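Local coordinates for viral structural protein 4 (Bombyx mori cytoplasmic polyhedrosis virus, PDB 6TZ0), which binds GTP and sits against the viral RNA-dependent RNA polymerase, where it probably serves as a nucleotide-binding cofactor in transcription, at residues S361-Y366 / V378-S383; E368-A373 / E552-W557; V350-K355 / A493-I498; S333-A338 / T501-L506. All coordinates share one frame; numbering follows the deposited sequence.

Interaction 1: S361-Y366 / V378-S383; sequences SFLSTY and VGHLSS
Leu363 and His380 carry most of this small contact, which shows how one imidazole can bridge a helix and a strand. The tight part is the meeting of the ring with the helix. CB of Leu363 comes to 3.3 Å from NE2 of His380, while Leu363 C and Ser364 N lie over one face of the imidazole. His380 reaches this position because its CG stands anti to the backbone N (chi1 177°), carrying the ring off the strand and up to the helix. NE2 itself is spoken for by a hydrogen bond to OE2 of Glu488.

Toward Ser364 the contact thins out, and the serine lies at its partly exposed margin. Its hydroxyl turns back on its own helix, OG giving a 3.1 Å hydrogen bond to O of Ser361 from well above the carbonyl plane.

Helix 359-374 starts at the GTP-binding residues Lys359 and Thr360, consistent with a P-loop, and strand 378-381 forms one margin of the parallel sheet. The helix is thus the connection in a beta-alpha-beta crossover from strand 347-353 to strand 378-381, with strand 484-489, which contributes Glu488, lying between the two.

Interaction 2: E368-A373 / E552-W557; sequences EQLSLA and ESIRRW
Ile554 is the side chain that does the touching here, and it uses both of its branches. CG2 meets the methyl of Ala373, at 3.9 Å from its CB, while CD1 lies over the preceding turn of the partner helix, 4.2 Å from CB of Gln369 and 4.3 Å from CB of Leu370. With CG1 beside its backbone N (chi1 -65°) and the chain extended beyond it, the isoleucine straddles one turn instead of pressing on a single residue. Tyr366, a turn earlier, also reaches CD1. Tyr366, Gln369, Leu370 and Ala373 follow the i, i+3, i+4, i+7 spacing, so Ile554 sits among them much as a knob in a hole. The short helical segments run nearly parallel, 5° apart, with axes 10.7 Å from each other.

Beyond this apolar shell, Trp559 packs against Leu370 and Ala373 and gives a weak hydrogen bond from NE1 to O of Ile554. Leu370 also meets Val378 of the sheet, and Ser553 rests on Leu332 and Leu336 of helix 326-340. Farther out, a salt-bridge network ties up the last turn of helix 547-556: OE2 of Glu552 takes NE of Arg556 at 2.8 Å on its anti lone pair, and OE1 receives NH1 of Arg555 in the plane of the guanidinium, by a weak, bent bond.

Interaction 3: V350-K355 / A493-I498; sequences VVYAEK and AQDATI
At the central strand of the five-stranded parallel sheet, the one leading into a probable P-loop, Val350 and Tyr352 reach across to Ile498, Gln494 and Asp495 of the turn that follows strand 484-489. The apolar half of the contact is simple: CG2 of Val350 meets CG2 of Ile498 at 3.7 Å, methyl against methyl. Val350 also supports the aromatic half, since its other methyl, CG1, lies 3.7 Å above one face of the Tyr352 ring, offset toward the rim. That phenol points its oxygen into the turn, OH lying 3.6 Å from C of Gln494 and 4.0 Å from its CB. Asp495 OD1 stands at the ring edge, with ring and carboxylate planes 73° apart; the modelled separation of this oxygen from the hydroxyl is too short to be trusted, so the nature of their contact remains doubtful.

Alternation along the strand divides the labour. Val350 and Tyr352 serve this face, whereas Val351 looks to the other side, where helix 359-374 packs. The chain continues past Ala353 into the loop that holds Lys355, a GTP-binding residue, an arrangement consistent with a Walker A motif.

The turn opposite is shaped by O of Gln494, which accepts both Thr497 N at 3.0 Å and Ile498 N at 2.8 Å. OE1 of Gln494 accepts a weak hydrogen bond from His490 N. On the outer side lies the RNA-dependent RNA polymerase chain: its Leu365 packs on Ala493, its Ile361 on Ala496 and its Thr557 on Asp495, whose backbone also makes hydrogen bonds to that chain.

Interaction 4: S333-A338 / T501-L506; sequences SKFLEA and TDTTVL
Lys334 and Phe335, neighbours on one helix, part around Thr503 and show how a single threonine can be read by two different side chains. The methyl of Thr503 goes in between them: CG2 lies alongside the lysine stem, 3.7 Å from CG of Lys334, and 3.6 Å from the backbone N of Phe335. Lys334 and Thr503 cross obliquely. On the phenylalanine, Thr503 stands at about a right angle, its OG1 3.7 Å from CB of Phe335 and obliquely placed to the ring. The threonine's own torsion makes this division possible, because OG1 sits between the backbone N and the carbonyl carbon (chi1 53°), which sends CG2 anti to the carbonyl carbon and toward the helix.

Past the threonine, Lys334 continues fully extended and meets Asp502 at about a right angle. Its end arrives evenly on the carboxylate, NZ lying 3.4 Å from both OD1 and OD2 of Asp502, while CE is close to OD2 as well. Phe335 leads the other way, onto Leu349 of the central strand and onto Tyr366 and Leu370 of helix 359-374. Helix 326-340 is in this way laid against the approach to strand 504-507.

Besides the ion pair, NZ makes a weak hydrogen bond to O of Ala472 of the RNA-dependent RNA polymerase chain, and Arg496 of that chain is near. Long and without a hydrogen bond between its partners, the buried salt bridge is probably mainly electrostatic, and the carboxylate of Asp502 would partly offset the positive charge gathered at this subunit interface.

Interactions 1, 3 and 4 reach one parallel sheet, and interaction 2 packs a further helix on helix 359-374, which follows the probable P-loop. Interactions 3 and 4 are joined by neighbouring strands, with Tyr352 N 3.1 Å from Val505 O in a probable hydrogen bond. Interaction 1 meets interaction 3 across the sheet face, Leu363 CD1 lying 3.9 Å from Val351 CG1. Interactions 1 and 2 share helix 359-374, their centres 14 Å apart, and Leu370 CD1 meets Leu336 CD2 at 3.7 Å to join interaction 2 to interaction 4. Segments of interactions 1 and 3 hold the GTP-binding residues Ser361 and Lys355, with no GTP bound to this chain; interactions 2 and 4 lie away from them.

Interaction 1: S361-Y366 / V378-S383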
loop_
_atom_site.group_PDB
_atom_site.type_symbol
_atom_site.label_atom_id
_atom_site.label_comp_id
_atom_site.label_asym_id
_atom_site.label_seq_id
_atom_site.Cartn_x
_atom_site.Cartn_y
_atom_site.Cartn_z
ATOM N N SER B 361 25.482 5.389 -34.218
ATOM C CA SER B 361 26.284 4.463 -35.006
ATOM C C SER B 361 26.231 3.048 -34.440
ATOM O O SER B 361 26.251 2.071 -35.196
ATOM C CB SER B 361 27.726 4.958 -35.072
ATOM O OG SER B 361 28.539 4.050 -35.789
ATOM N N PHE B 362 26.159 2.913 -33.118
ATOM C CA PHE B 362 25.981 1.579 -32.563
ATOM C C PHE B 362 24.549 1.093 -32.702
ATOM O O PHE B 362 24.325 -0.067 -33.060
ATOM C CB PHE B 362 26.400 1.522 -31.097
ATOM C CG PHE B 362 26.068 0.212 -30.443
ATOM C CD1 PHE B 362 26.753 -0.935 -30.778
ATOM C CD2 PHE B 362 25.055 0.128 -29.505
ATOM C CE1 PHE B 362 26.434 -2.137 -30.198
ATOM C CE2 PHE B 362 24.735 -1.073 -28.922
ATOM C CZ PHE B 362 25.426 -2.204 -29.268
ATOM N N LEU B 363 23.568 1.948 -32.400
ATOM C CA LEU B 363 22.192 1.472 -32.357
ATOM C C LEU B 363 21.615 1.187 -33.738
ATOM O O LEU B 363 20.668 0.401 -33.836
ATOM C CB LEU B 363 21.324 2.464 -31.590
ATOM C CG LEU B 363 21.553 2.437 -30.081
ATOM C CD1 LEU B 363 20.851 3.576 -29.392
ATOM C CD2 LEU B 363 21.062 1.121 -29.528
ATOM N N SER B 364 22.203 1.736 -34.805
ATOM C CA SER B 364 21.821 1.318 -36.151
ATOM C C SER B 364 22.209 -0.136 -36.412
ATOM O O SER B 364 21.400 -0.930 -36.911
ATOM C CB SER B 364 22.465 2.240 -37.179
ATOM O OG SER B 364 23.870 2.090 -37.171
ATOM N N THR B 365 23.441 -0.506 -36.060
ATOM C CA THR B 365 23.890 -1.887 -36.209
ATOM C C THR B 365 23.134 -2.817 -35.269
ATOM O O THR B 365 22.832 -3.962 -35.628
ATOM C CB THR B 365 25.397 -1.953 -35.955
ATOM O OG1 THR B 365 26.062 -1.046 -36.840
ATOM C CG2 THR B 365 25.948 -3.347 -36.196
ATOM N N TYR B 366 22.802 -2.329 -34.073
ATOM C CA TYR B 366 21.992 -3.102 -33.137
ATOM C C TYR B 366 20.607 -3.388 -33.705
ATOM O O TYR B 366 20.099 -4.510 -33.586
ATOM C CB TYR B 366 21.880 -2.354 -31.808
ATOM C CG TYR B 366 21.068 -3.065 -30.749
ATOM C CD1 TYR B 366 21.614 -4.091 -29.996
ATOM C CD2 TYR B 366 19.754 -2.702 -30.498
ATOM C CE1 TYR B 366 20.871 -4.732 -29.029
ATOM C CE2 TYR B 366 19.005 -3.347 -29.544
ATOM C CZ TYR B 366 19.564 -4.363 -28.816
ATOM O OH TYR B 366 18.816 -4.999 -27.857
ATOM N N VAL B 378 12.524 -3.488 -37.443
ATOM C CA VAL B 378 12.885 -2.689 -36.278
ATOM C C VAL B 378 13.027 -1.242 -36.719
ATOM O O VAL B 378 13.795 -0.939 -37.638
ATOM C CB VAL B 378 14.181 -3.191 -35.624
ATOM C CG1 VAL B 378 14.577 -2.280 -34.478
ATOM C CG2 VAL B 378 14.015 -4.613 -35.131
ATOM N N GLY B 379 12.293 -0.349 -36.066
ATOM C CA GLY B 379 12.448 1.071 -36.299
ATOM C C GLY B 379 13.428 1.709 -35.331
ATOM O O GLY B 379 13.591 1.267 -34.200
ATOM N N HIS B 380 14.084 2.772 -35.792
ATOM C CA HIS B 380 15.114 3.429 -34.989
ATOM C C HIS B 380 15.017 4.935 -35.199
ATOM O O HIS B 380 15.460 5.450 -36.227
ATOM C CB HIS B 380 16.496 2.902 -35.342
ATOM C CG HIS B 380 17.601 3.584 -34.606
ATOM N ND1 HIS B 380 18.331 4.616 -35.154
ATOM C CD2 HIS B 380 18.065 3.424 -33.346
ATOM C CE1 HIS B 380 19.222 5.036 -34.276
ATOM N NE2 HIS B 380 19.077 4.334 -33.168
ATOM N N LEU B 381 14.446 5.629 -34.219
ATOM C CA LEU B 381 14.452 7.083 -34.195
ATOM C C LEU B 381 15.718 7.579 -33.518
ATOM O O LEU B 381 16.172 7.004 -32.528
ATOM C CB LEU B 381 13.234 7.627 -33.453
ATOM C CG LEU B 381 11.857 7.396 -34.064
ATOM C CD1 LEU B 381 10.792 7.901 -33.125
ATOM C CD2 LEU B 381 11.748 8.085 -35.403
ATOM N N SER B 382 16.281 8.659 -34.051
ATOM C CA SER B 382 17.448 9.278 -33.447
ATOM C C SER B 382 17.052 10.054 -32.197
ATOM O O SER B 382 15.879 10.160 -31.836
ATOM C CB SER B 382 18.141 10.201 -34.438
ATOM O OG SER B 382 19.220 10.864 -33.810
ATOM N N SER B 383 18.052 10.613 -31.528
ATOM C CA SER B 383 17.784 11.385 -30.329
ATOM C C SER B 383 17.384 12.813 -30.660
ATOM O O SER B 383 16.763 13.480 -29.828
ATOM C CB SER B 383 19.008 11.381 -29.422
ATOM O OG SER B 383 18.670 11.843 -28.136
#

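Interaction 2: E368-A373 / E552-W557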
loop_
_atom_site.group_PDB
_atom_site.type_symbol
_atom_site.label_atom_id
_atom_site.label_comp_id
_atom_site.label_asym_id
_atom_site.label_seq_id
_atom_site.Cartn_x
_atom_site.Cartn_y
_atom_site.Cartn_z
ATOM N N GLU B 368 19.823 -3.483 -36.922
ATOM C CA GLU B 368 20.000 -4.433 -38.020
ATOM C C GLU B 368 20.153 -5.862 -37.512
ATOM O O GLU B 368 19.534 -6.790 -38.050
ATOM C CB GLU B 368 21.215 -4.049 -38.855
ATOM C CG GLU B 368 21.058 -2.767 -39.629
ATOM C CD GLU B 368 22.333 -2.381 -40.339
ATOM O OE1 GLU B 368 23.359 -3.055 -40.112
ATOM O OE2 GLU B 368 22.317 -1.403 -41.115
ATOM N N GLN B 369 20.965 -6.057 -36.470
ATOM C CA GLN B 369 21.174 -7.396 -35.929
ATOM C C GLN B 369 19.923 -7.935 -35.261
ATOM O O GLN B 369 19.679 -9.144 -35.295
ATOM C CB GLN B 369 22.332 -7.400 -34.934
ATOM C CG GLN B 369 23.673 -7.104 -35.551
ATOM C CD GLN B 369 24.090 -8.160 -36.537
ATOM O OE1 GLN B 369 23.895 -9.352 -36.307
ATOM N NE2 GLN B 369 24.659 -7.731 -37.656
ATOM N N LEU B 370 19.109 -7.058 -34.680
ATOM C CA LEU B 370 17.866 -7.511 -34.073
ATOM C C LEU B 370 16.844 -7.889 -35.136
ATOM O O LEU B 370 16.079 -8.842 -34.954
ATOM C CB LEU B 370 17.319 -6.428 -33.148
ATOM C CG LEU B 370 16.097 -6.807 -32.325
ATOM C CD1 LEU B 370 16.447 -7.966 -31.431
ATOM C CD2 LEU B 370 15.643 -5.624 -31.512
ATOM N N SER B 371 16.826 -7.160 -36.259
ATOM C CA SER B 371 15.977 -7.548 -37.382
ATOM C C SER B 371 16.402 -8.888 -37.967
ATOM O O SER B 371 15.555 -9.701 -38.350
ATOM C CB SER B 371 16.015 -6.480 -38.472
ATOM O OG SER B 371 15.467 -5.261 -38.022
ATOM N N LEU B 372 17.710 -9.135 -38.050
ATOM C CA LEU B 372 18.169 -10.389 -38.637
ATOM C C LEU B 372 17.935 -11.570 -37.704
ATOM O O LEU B 372 17.519 -12.643 -38.151
ATOM C CB LEU B 372 19.642 -10.289 -39.015
ATOM C CG LEU B 372 19.932 -9.338 -40.170
ATOM C CD1 LEU B 372 21.425 -9.246 -40.415
ATOM C CD2 LEU B 372 19.200 -9.789 -41.419
ATOM N N ALA B 373 18.193 -11.400 -36.409
ATOM C CA ALA B 373 17.980 -12.492 -35.470
ATOM C C ALA B 373 16.515 -12.692 -35.124
ATOM O O ALA B 373 16.147 -13.768 -34.644
ATOM C CB ALA B 373 18.774 -12.249 -34.188
ATOM N N GLU B 552 25.837 -9.150 -26.792
ATOM C CA GLU B 552 25.798 -10.436 -26.112
ATOM C C GLU B 552 24.376 -10.821 -25.737
ATOM O O GLU B 552 24.051 -12.011 -25.683
ATOM C CB GLU B 552 26.695 -10.375 -24.876
ATOM C CG GLU B 552 26.910 -11.689 -24.155
ATOM C CD GLU B 552 27.723 -12.678 -24.970
ATOM O OE1 GLU B 552 28.537 -12.235 -25.807
ATOM O OE2 GLU B 552 27.546 -13.899 -24.776
ATOM N N SER B 553 23.520 -9.824 -25.502
ATOM C CA SER B 553 22.107 -10.077 -25.249
ATOM C C SER B 553 21.423 -10.729 -26.445
ATOM O O SER B 553 20.613 -11.646 -26.274
ATOM C CB SER B 553 21.409 -8.770 -24.894
ATOM O OG SER B 553 20.021 -8.972 -24.746
ATOM N N ILE B 554 21.728 -10.268 -27.660
ATOM C CA ILE B 554 21.144 -10.880 -28.849
ATOM C C ILE B 554 21.735 -12.263 -29.080
ATOM O O ILE B 554 21.018 -13.203 -29.444
ATOM C CB ILE B 554 21.333 -9.963 -30.073
ATOM C CG1 ILE B 554 20.559 -8.664 -29.906
ATOM C CG2 ILE B 554 20.888 -10.631 -31.364
ATOM C CD1 ILE B 554 20.864 -7.686 -30.997
ATOM N N ARG B 555 23.039 -12.427 -28.830
ATOM C CA ARG B 555 23.649 -13.737 -29.061
ATOM C C ARG B 555 23.198 -14.792 -28.055
ATOM O O ARG B 555 23.190 -15.981 -28.384
ATOM C CB ARG B 555 25.169 -13.638 -29.056
ATOM C CG ARG B 555 25.733 -12.961 -30.275
ATOM C CD ARG B 555 27.246 -12.961 -30.253
ATOM N NE ARG B 555 27.800 -14.306 -30.382
ATOM C CZ ARG B 555 28.440 -14.953 -29.412
ATOM N NH1 ARG B 555 28.611 -14.380 -28.229
ATOM N NH2 ARG B 555 28.911 -16.172 -29.623
ATOM N N ARG B 556 22.816 -14.401 -26.843
ATOM C CA ARG B 556 22.444 -15.406 -25.855
ATOM C C ARG B 556 20.971 -15.785 -25.881
ATOM O O ARG B 556 20.600 -16.800 -25.286
ATOM C CB ARG B 556 22.806 -14.939 -24.445
ATOM C CG ARG B 556 24.287 -14.918 -24.188
ATOM C CD ARG B 556 24.584 -14.611 -22.746
ATOM N NE ARG B 556 26.020 -14.570 -22.506
ATOM C CZ ARG B 556 26.572 -14.363 -21.320
ATOM N NH1 ARG B 556 25.807 -14.198 -20.255
ATOM N NH2 ARG B 556 27.890 -14.341 -21.200
ATOM N N TRP B 557 20.128 -14.999 -26.539
ATOM C CA TRP B 557 18.703 -15.286 -26.586
ATOM C C TRP B 557 18.453 -16.432 -27.554
ATOM O O TRP B 557 18.890 -16.382 -28.706
ATOM C CB TRP B 557 17.934 -14.039 -27.016
ATOM C CG TRP B 557 16.449 -14.146 -26.922
ATOM C CD1 TRP B 557 15.583 -14.370 -27.944
ATOM C CD2 TRP B 557 15.650 -14.005 -25.744
ATOM N NE1 TRP B 557 14.297 -14.389 -27.478
ATOM C CE2 TRP B 557 14.310 -14.171 -26.129
ATOM C CE3 TRP B 557 15.937 -13.767 -24.398
ATOM C CZ2 TRP B 557 13.260 -14.104 -25.220
ATOM C CZ3 TRP B 557 14.893 -13.697 -23.500
ATOM C CH2 TRP B 557 13.571 -13.864 -23.914
#

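Interaction 3: V350-K355 / A493-I498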
loop_
_atom_site.group_PDB
_atom_site.type_symbol
_atom_site.label_atom_id
_atom_site.label_comp_id
_atom_site.label_asym_id
_atom_site.label_seq_id
_atom_site.Cartn_x
_atom_site.Cartn_y
_atom_site.Cartn_z
ATOM N N VAL B 350 14.002 2.278 -24.796
ATOM C CA VAL B 350 14.508 3.637 -24.656
ATOM C C VAL B 350 15.957 3.561 -24.204
ATOM O O VAL B 350 16.265 2.933 -23.186
ATOM C CB VAL B 350 13.662 4.458 -23.674
ATOM C CG1 VAL B 350 14.249 5.846 -23.514
ATOM C CG2 VAL B 350 12.249 4.550 -24.169
ATOM N N VAL B 351 16.848 4.197 -24.960
ATOM C CA VAL B 351 18.280 4.178 -24.689
ATOM C C VAL B 351 18.735 5.609 -24.454
ATOM O O VAL B 351 18.693 6.437 -25.370
ATOM C CB VAL B 351 19.070 3.543 -25.837
ATOM C CG1 VAL B 351 20.550 3.609 -25.546
ATOM C CG2 VAL B 351 18.636 2.117 -26.046
ATOM N N TYR B 352 19.176 5.903 -23.236
ATOM C CA TYR B 352 19.746 7.201 -22.916
ATOM C C TYR B 352 21.262 7.156 -23.020
ATOM O O TYR B 352 21.894 6.147 -22.705
ATOM C CB TYR B 352 19.367 7.656 -21.512
ATOM C CG TYR B 352 17.908 7.943 -21.333
ATOM C CD1 TYR B 352 17.341 9.067 -21.894
ATOM C CD2 TYR B 352 17.111 7.121 -20.557
ATOM C CE1 TYR B 352 16.015 9.343 -21.730
ATOM C CE2 TYR B 352 15.784 7.398 -20.374
ATOM C CZ TYR B 352 15.242 8.512 -20.968
ATOM O OH TYR B 352 13.917 8.807 -20.798
ATOM N N ALA B 353 21.838 8.270 -23.451
ATOM C CA ALA B 353 23.281 8.381 -23.583
ATOM C C ALA B 353 23.661 9.848 -23.517
ATOM O O ALA B 353 22.838 10.731 -23.766
ATOM C CB ALA B 353 23.777 7.764 -24.889
ATOM N N GLU B 354 24.921 10.096 -23.176
ATOM C CA GLU B 354 25.426 11.456 -23.224
ATOM C C GLU B 354 25.615 11.899 -24.665
ATOM O O GLU B 354 25.913 11.103 -25.557
ATOM C CB GLU B 354 26.742 11.591 -22.461
ATOM C CG GLU B 354 26.610 11.533 -20.951
ATOM C CD GLU B 354 27.930 11.761 -20.245
ATOM O OE1 GLU B 354 28.964 11.856 -20.932
ATOM O OE2 GLU B 354 27.939 11.849 -19.002
ATOM N N LYS B 355 25.427 13.189 -24.879
ATOM C CA LYS B 355 25.518 13.800 -26.195
ATOM C C LYS B 355 26.979 13.830 -26.614
ATOM O O LYS B 355 27.753 14.668 -26.150
ATOM C CB LYS B 355 24.912 15.195 -26.138
ATOM C CG LYS B 355 24.783 15.879 -27.457
ATOM C CD LYS B 355 24.031 17.168 -27.304
ATOM C CE LYS B 355 23.974 17.885 -28.618
ATOM N NZ LYS B 355 23.233 17.073 -29.615
ATOM N N ALA B 493 14.020 13.268 -17.851
ATOM C CA ALA B 493 12.688 13.852 -17.761
ATOM C C ALA B 493 11.814 13.469 -18.943
ATOM O O ALA B 493 10.604 13.696 -18.901
ATOM C CB ALA B 493 12.774 15.370 -17.655
ATOM N N GLN B 494 12.394 12.892 -19.985
ATOM C CA GLN B 494 11.643 12.359 -21.106
ATOM C C GLN B 494 11.034 10.996 -20.817
ATOM O O GLN B 494 10.368 10.445 -21.692
ATOM C CB GLN B 494 12.553 12.285 -22.325
ATOM C CG GLN B 494 12.975 13.644 -22.807
ATOM C CD GLN B 494 13.976 13.584 -23.918
ATOM O OE1 GLN B 494 14.442 12.514 -24.289
ATOM N NE2 GLN B 494 14.317 14.737 -24.464
ATOM N N ASP B 495 11.225 10.452 -19.614
ATOM C CA ASP B 495 10.571 9.206 -19.231
ATOM C C ASP B 495 9.061 9.355 -19.160
ATOM O O ASP B 495 8.333 8.382 -19.373
ATOM C CB ASP B 495 11.103 8.735 -17.883
ATOM C CG ASP B 495 12.522 8.252 -17.959
ATOM O OD1 ASP B 495 12.913 7.743 -19.026
ATOM O OD2 ASP B 495 13.248 8.377 -16.955
ATOM N N ALA B 496 8.576 10.551 -18.854
ATOM C CA ALA B 496 7.152 10.843 -18.882
ATOM C C ALA B 496 6.649 11.170 -20.280
ATOM O O ALA B 496 5.451 11.411 -20.452
ATOM C CB ALA B 496 6.844 12.009 -17.940
ATOM N N THR B 497 7.515 11.170 -21.264
ATOM C CA THR B 497 7.213 11.719 -22.576
ATOM C C THR B 497 7.427 10.736 -23.718
ATOM O O THR B 497 6.574 10.650 -24.606
ATOM C CB THR B 497 8.072 12.973 -22.754
ATOM O OG1 THR B 497 7.702 13.938 -21.764
ATOM C CG2 THR B 497 7.877 13.569 -24.095
ATOM N N ILE B 498 8.528 9.975 -23.706
ATOM C CA ILE B 498 8.715 8.891 -24.666
ATOM C C ILE B 498 7.663 7.826 -24.371
ATOM O O ILE B 498 7.171 7.715 -23.240
ATOM C CB ILE B 498 10.143 8.313 -24.578
ATOM C CG1 ILE B 498 11.200 9.410 -24.604
ATOM C CG2 ILE B 498 10.474 7.412 -25.760
ATOM C CD1 ILE B 498 11.236 10.207 -25.845
#

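Interaction 4: S333-A338 / T501-L506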
loop_
_atom_site.group_PDB
_atom_site.type_symbol
_atom_site.label_atom_id
_atom_site.label_comp_id
_atom_site.label_asym_id
_atom_site.label_seq_id
_atom_site.Cartn_x
_atom_site.Cartn_y
_atom_site.Cartn_z
ATOM N N SER B 333 17.166 -8.719 -21.768
ATOM C CA SER B 333 16.368 -9.904 -22.053
ATOM C C SER B 333 14.894 -9.670 -21.761
ATOM O O SER B 333 14.039 -10.326 -22.360
ATOM C CB SER B 333 16.880 -11.091 -21.247
ATOM O OG SER B 333 16.613 -10.907 -19.875
ATOM N N LYS B 334 14.579 -8.750 -20.848
ATOM C CA LYS B 334 13.199 -8.309 -20.670
ATOM C C LYS B 334 12.676 -7.646 -21.940
ATOM O O LYS B 334 11.547 -7.914 -22.382
ATOM C CB LYS B 334 13.133 -7.355 -19.479
ATOM C CG LYS B 334 11.758 -6.981 -18.999
ATOM C CD LYS B 334 11.872 -6.104 -17.772
ATOM C CE LYS B 334 10.515 -5.739 -17.228
ATOM N NZ LYS B 334 10.636 -4.828 -16.060
ATOM N N PHE B 335 13.514 -6.821 -22.572
ATOM C CA PHE B 335 13.147 -6.243 -23.863
ATOM C C PHE B 335 13.011 -7.301 -24.953
ATOM O O PHE B 335 12.111 -7.212 -25.792
ATOM C CB PHE B 335 14.158 -5.187 -24.291
ATOM C CG PHE B 335 13.944 -4.684 -25.689
ATOM C CD1 PHE B 335 12.807 -3.972 -26.013
ATOM C CD2 PHE B 335 14.894 -4.901 -26.671
ATOM C CE1 PHE B 335 12.612 -3.510 -27.295
ATOM C CE2 PHE B 335 14.704 -4.434 -27.949
ATOM C CZ PHE B 335 13.567 -3.733 -28.255
ATOM N N LEU B 336 13.884 -8.308 -24.961
ATOM C CA LEU B 336 13.788 -9.330 -26.003
ATOM C C LEU B 336 12.568 -10.222 -25.817
ATOM O O LEU B 336 11.985 -10.688 -26.806
ATOM C CB LEU B 336 15.055 -10.173 -26.045
ATOM C CG LEU B 336 16.300 -9.415 -26.488
ATOM C CD1 LEU B 336 17.487 -10.343 -26.524
ATOM C CD2 LEU B 336 16.068 -8.763 -27.829
ATOM N N GLU B 337 12.171 -10.460 -24.566
ATOM C CA GLU B 337 10.908 -11.133 -24.287
ATOM C C GLU B 337 9.725 -10.313 -24.782
ATOM O O GLU B 337 8.745 -10.870 -25.288
ATOM C CB GLU B 337 10.792 -11.407 -22.786
ATOM C CG GLU B 337 9.473 -12.015 -22.338
ATOM C CD GLU B 337 9.222 -13.396 -22.906
ATOM O OE1 GLU B 337 10.197 -14.143 -23.132
ATOM O OE2 GLU B 337 8.044 -13.729 -23.156
ATOM N N ALA B 338 9.801 -8.985 -24.661
ATOM C CA ALA B 338 8.738 -8.157 -25.235
ATOM C C ALA B 338 8.757 -8.168 -26.762
ATOM O O ALA B 338 7.705 -8.035 -27.391
ATOM C CB ALA B 338 8.844 -6.726 -24.715
ATOM N N THR B 501 7.057 2.128 -22.086
ATOM C CA THR B 501 7.994 1.017 -22.105
ATOM C C THR B 501 8.047 0.378 -20.731
ATOM O O THR B 501 7.440 0.848 -19.770
ATOM C CB THR B 501 9.413 1.459 -22.473
ATOM O OG1 THR B 501 9.906 2.346 -21.462
ATOM C CG2 THR B 501 9.423 2.180 -23.765
ATOM N N ASP B 502 8.826 -0.685 -20.637
ATOM C CA ASP B 502 9.178 -1.265 -19.360
ATOM C C ASP B 502 10.679 -1.440 -19.251
ATOM O O ASP B 502 11.165 -1.891 -18.211
ATOM C CB ASP B 502 8.484 -2.619 -19.183
ATOM C CG ASP B 502 8.262 -2.981 -17.745
ATOM O OD1 ASP B 502 8.657 -2.195 -16.865
ATOM O OD2 ASP B 502 7.656 -4.043 -17.503
ATOM N N THR B 503 11.423 -1.120 -20.304
ATOM C CA THR B 503 12.863 -1.329 -20.367
ATOM C C THR B 503 13.523 -0.052 -20.860
ATOM O O THR B 503 13.457 0.261 -22.051
ATOM C CB THR B 503 13.209 -2.493 -21.293
ATOM O OG1 THR B 503 12.593 -2.278 -22.564
ATOM C CG2 THR B 503 12.746 -3.815 -20.724
ATOM N N THR B 504 14.160 0.676 -19.954
ATOM C CA THR B 504 14.994 1.810 -20.318
ATOM C C THR B 504 16.375 1.643 -19.703
ATOM O O THR B 504 16.505 1.369 -18.507
ATOM C CB THR B 504 14.339 3.145 -19.918
ATOM O OG1 THR B 504 15.285 4.215 -20.029
ATOM C CG2 THR B 504 13.740 3.106 -18.548
ATOM N N VAL B 505 17.397 1.761 -20.545
ATOM C CA VAL B 505 18.781 1.566 -20.152
ATOM C C VAL B 505 19.537 2.858 -20.400
ATOM O O VAL B 505 19.047 3.777 -21.051
ATOM C CB VAL B 505 19.447 0.402 -20.906
ATOM C CG1 VAL B 505 18.743 -0.888 -20.604
ATOM C CG2 VAL B 505 19.449 0.671 -22.393
ATOM N N LEU B 506 20.757 2.911 -19.881
ATOM C CA LEU B 506 21.665 4.014 -20.140
ATOM C C LEU B 506 22.925 3.453 -20.778
ATOM O O LEU B 506 23.483 2.466 -20.293
ATOM C CB LEU B 506 21.982 4.780 -18.857
ATOM C CG LEU B 506 22.590 6.180 -18.964
ATOM C CD1 LEU B 506 22.070 7.017 -17.829
ATOM C CD2 LEU B 506 24.090 6.157 -18.902
#